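Local coordinates for protein flap endonuclease 1 (Methanocaldococcus jannaschii, PDB 1A76) that cleaves 5'-flap DNA structures, using divalent metal ions, and trims 5' ends as an exonuclease during DNA replication and repair, at residues A[154-157]-A[158-162]; A[27-30]-A[31-34]. All blocks are in the same frame, centred on the assembly; numbering follows the deposited sequence.

Interaction 1 (A[154-157]-A[158-162]); sequences EAQA and SYMAK
The amide of Gln156 meets Tyr159 and Met160 at its nitrogen end. NE2 lies at the edge of the Tyr159 ring, near the ring plane, 4.2 Å from CD2, so the amide borders the ring without stacking on it. The same nitrogen makes a weak hydrogen bond to the sulfur of Met160, NE2 to SD 3.6 Å; its stronger partner is the backbone O of Thr271. Gln156 CG stands anti to the backbone N (chi1 173°), and a bend at the next bond folds the chain along the helix toward the methionine one turn on. The hydroxyl of Tyr159 is hydrogen-bonded to Asp272.

Helix 153-162 shows how a serine can bond back to its own preceding turn. Ser158 OG, beside its backbone N (chi1 -57°), donates to Glu154 O at 2.6 Å, while Ser158 N reaches that oxygen at 3.1 Å from the opposite face of the carbonyl plane. Ala176 O is a second carbonyl partner of OG, whose single hydrogen cannot fully serve both. Ala157 and Ala161 touch Val169 of strand 168-170, and their small side chains probably allow the close approach of helix and sheet.

Glu154 OE1 is a manganese ligand, and OE2 lies close to OE2 of Glu152, the two acidic side chains converging on the same metal site. Two bonds to its carbonyl probably steady the backbone from which the ligand extends.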
# COMPACT_ATOMS: atom_id res chain seq x y z
N GLU A 154 3.50 3.52 -1.80
CA GLU A 154 2.92 4.49 -0.87
C GLU A 154 3.48 5.87 -1.16
O GLU A 154 2.79 6.86 -0.96
CB GLU A 154 3.20 4.09 0.58
CG GLU A 154 4.66 4.04 0.93
CD GLU A 154 5.19 2.64 1.00
OE1 GLU A 154 4.89 1.84 0.09
OE2 GLU A 154 5.93 2.33 1.96
N ALA A 155 4.73 5.93 -1.62
CA ALA A 155 5.36 7.20 -1.95
C ALA A 155 4.77 7.76 -3.22
O ALA A 155 4.55 8.96 -3.32
CB ALA A 155 6.86 7.04 -2.12
N GLN A 156 4.55 6.90 -4.20
CA GLN A 156 3.97 7.33 -5.47
C GLN A 156 2.55 7.83 -5.26
O GLN A 156 2.15 8.85 -5.81
CB GLN A 156 3.96 6.17 -6.48
CG GLN A 156 3.22 6.49 -7.78
CD GLN A 156 3.92 7.55 -8.62
OE1 GLN A 156 5.15 7.69 -8.58
NE2 GLN A 156 3.14 8.30 -9.39
N ALA A 157 1.79 7.12 -4.43
CA ALA A 157 0.40 7.50 -4.15
C ALA A 157 0.35 8.83 -3.43
O ALA A 157 -0.53 9.67 -3.69
CB ALA A 157 -0.28 6.42 -3.32
N SER A 158 1.28 9.03 -2.50
CA SER A 158 1.31 10.28 -1.75
C SER A 158 1.58 11.45 -2.70
O SER A 158 0.91 12.48 -2.63
CB SER A 158 2.39 10.23 -0.66
OG SER A 158 2.17 9.12 0.21
N TYR A 159 2.55 11.27 -3.59
CA TYR A 159 2.90 12.31 -4.57
C TYR A 159 1.69 12.69 -5.44
O TYR A 159 1.45 13.87 -5.71
CB TYR A 159 4.04 11.81 -5.47
CG TYR A 159 4.30 12.64 -6.71
CD1 TYR A 159 4.86 13.92 -6.62
CD2 TYR A 159 4.05 12.12 -7.99
CE1 TYR A 159 5.17 14.66 -7.77
CE2 TYR A 159 4.36 12.86 -9.15
CZ TYR A 159 4.92 14.12 -9.02
OH TYR A 159 5.24 14.86 -10.14
N MET A 160 0.93 11.68 -5.87
CA MET A 160 -0.25 11.94 -6.70
C MET A 160 -1.29 12.74 -5.92
O MET A 160 -2.01 13.59 -6.47
CB MET A 160 -0.84 10.62 -7.18
CG MET A 160 0.08 9.84 -8.14
SD MET A 160 -0.21 8.05 -8.23
CE MET A 160 -1.71 7.99 -9.20
N ALA A 161 -1.39 12.46 -4.63
CA ALA A 161 -2.35 13.15 -3.78
C ALA A 161 -1.85 14.57 -3.54
O ALA A 161 -2.63 15.52 -3.59
CB ALA A 161 -2.53 12.41 -2.46
N LYS A 162 -0.56 14.71 -3.28
CA LYS A 162 0.01 16.02 -3.03
C LYS A 162 -0.22 16.93 -4.24
O LYS A 162 -0.57 18.11 -4.09
CB LYS A 162 1.51 15.90 -2.73
CG LYS A 162 1.81 15.85 -1.24
CD LYS A 162 3.11 15.13 -0.94
CE LYS A 162 4.30 16.04 -1.14
NZ LYS A 162 5.37 15.35 -1.94

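Interaction 2 (A[27-30]-A[31-34]); sequences DGMN and ALYQ
Met29 CG lies anti to its carbonyl carbon (chi1 -64°), and bends at the next two bonds curl the chain back so that its terminal methyl meets Leu32. The two side chains pass at a slant, and Met29 CE comes to 3.3 Å from Leu32 CD2, tighter than usual van der Waals contact. Both torsions of Leu32 are away from the staggered positions, so the tight contact may reflect strain or an uncertain side-chain placement. Phe79 of strand 74-79 touches both side chains, and helix 129-142 adds Val132 against Met29 and Cys135 against Leu32. Met29 CB lies 4.2 Å from Tyr33 CE2, a loose apolar contact.

Here strand 23-27 passes directly into helix 28-38, and Asp27 at the junction is the N-cap. Its OD1 accepts from Asn30 N at 3.1 Å, the donor standing above the carboxylate plane, while its own carbonyl O accepts from Ala31 N at 2.9 Å, almost in line with the C=O bond. Leu32 N to Gly28 O, also 2.9 Å, continues the i to i+4 pattern one residue further. This strand-to-helix junction belongs to the PIN-type nuclease core of the XPG/RAD2 family, in which acidic residues gather at the ends of the parallel strands. Asp27 is a predicted ligand of the first magnesium ion; here its nearest side-chain atom is about 4 Å from a bound manganese, longer than a direct metal bond.

Ala31 rests its CB on the same turn, 3.4 Å from Gly28 O, and touches Trp77 of strand 74-79. Asn30 OD1 takes a hydrogen bond from Gln172 N, and the Asn30 side chain touches Asp173, predicted to bind the second magnesium ion.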
# COMPACT_ATOMS: atom_id res chain seq x y z
N ASP A 27 -3.12 2.27 -2.25
CA ASP A 27 -1.84 1.63 -1.99
C ASP A 27 -2.08 0.15 -2.30
O ASP A 27 -2.62 -0.60 -1.47
CB ASP A 27 -1.42 1.80 -0.53
CG ASP A 27 -0.10 1.13 -0.23
OD1 ASP A 27 0.23 0.11 -0.87
OD2 ASP A 27 0.62 1.62 0.66
N GLY A 28 -1.71 -0.25 -3.51
CA GLY A 28 -1.91 -1.61 -3.99
C GLY A 28 -1.45 -2.76 -3.13
O GLY A 28 -2.23 -3.65 -2.83
N MET A 29 -0.18 -2.78 -2.76
CA MET A 29 0.33 -3.88 -1.95
C MET A 29 -0.32 -3.90 -0.59
O MET A 29 -0.60 -4.96 -0.06
CB MET A 29 1.85 -3.79 -1.81
CG MET A 29 2.56 -3.95 -3.14
SD MET A 29 2.34 -5.61 -3.82
CE MET A 29 1.09 -5.29 -5.01
N ASN A 30 -0.59 -2.73 -0.03
CA ASN A 30 -1.23 -2.70 1.27
C ASN A 30 -2.61 -3.33 1.16
O ASN A 30 -3.03 -4.09 2.03
CB ASN A 30 -1.39 -1.27 1.79
CG ASN A 30 -1.84 -1.24 3.24
OD1 ASN A 30 -3.02 -1.13 3.52
ND2 ASN A 30 -0.89 -1.39 4.16
N ALA A 31 -3.30 -3.01 0.07
CA ALA A 31 -4.63 -3.53 -0.20
C ALA A 31 -4.62 -5.04 -0.38
O ALA A 31 -5.45 -5.75 0.19
CB ALA A 31 -5.21 -2.84 -1.44
N LEU A 32 -3.68 -5.53 -1.17
CA LEU A 32 -3.55 -6.96 -1.43
C LEU A 32 -3.31 -7.78 -0.18
O LEU A 32 -3.91 -8.84 -0.01
CB LEU A 32 -2.41 -7.20 -2.43
CG LEU A 32 -2.88 -7.33 -3.89
CD1 LEU A 32 -4.27 -6.72 -4.09
CD2 LEU A 32 -1.88 -6.67 -4.79
N TYR A 33 -2.40 -7.31 0.67
CA TYR A 33 -2.09 -8.00 1.91
C TYR A 33 -3.35 -8.00 2.77
O TYR A 33 -3.69 -9.01 3.40
CB TYR A 33 -0.94 -7.30 2.63
CG TYR A 33 0.43 -7.57 2.04
CD1 TYR A 33 0.98 -8.86 2.05
CD2 TYR A 33 1.21 -6.53 1.52
CE1 TYR A 33 2.27 -9.10 1.55
CE2 TYR A 33 2.49 -6.76 1.02
CZ TYR A 33 3.02 -8.04 1.03
OH TYR A 33 4.29 -8.24 0.53
N GLN A 34 -4.06 -6.88 2.77
CA GLN A 34 -5.30 -6.74 3.54
C GLN A 34 -6.35 -7.76 3.10
O GLN A 34 -7.01 -8.36 3.95
CB GLN A 34 -5.86 -5.32 3.39
CG GLN A 34 -7.00 -5.00 4.33
CD GLN A 34 -6.65 -5.26 5.78
OE1 GLN A 34 -5.67 -4.73 6.31
NE2 GLN A 34 -7.46 -6.10 6.44

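In the fold
From the N terminus, strand 23-27 leads straight into interaction 2 on helix 28-38; the chain then runs through strand 74-79 and helix 129-142 before strand 146-148 brings it to interaction 1 on helix 153-162. Each contact links residues about one turn apart along a single helix and closes no long loop, and the two follow in series, neither nested nor crossed. Their centres lie about 15 Å apart, but they touch at the metal site, where Glu154 CB packs 3.6 Å from Asp27 OD2. Through this touch and strand 74-79, which packs against side chains from both, the N-domain helix and the I-domain helix meet beside the metal site.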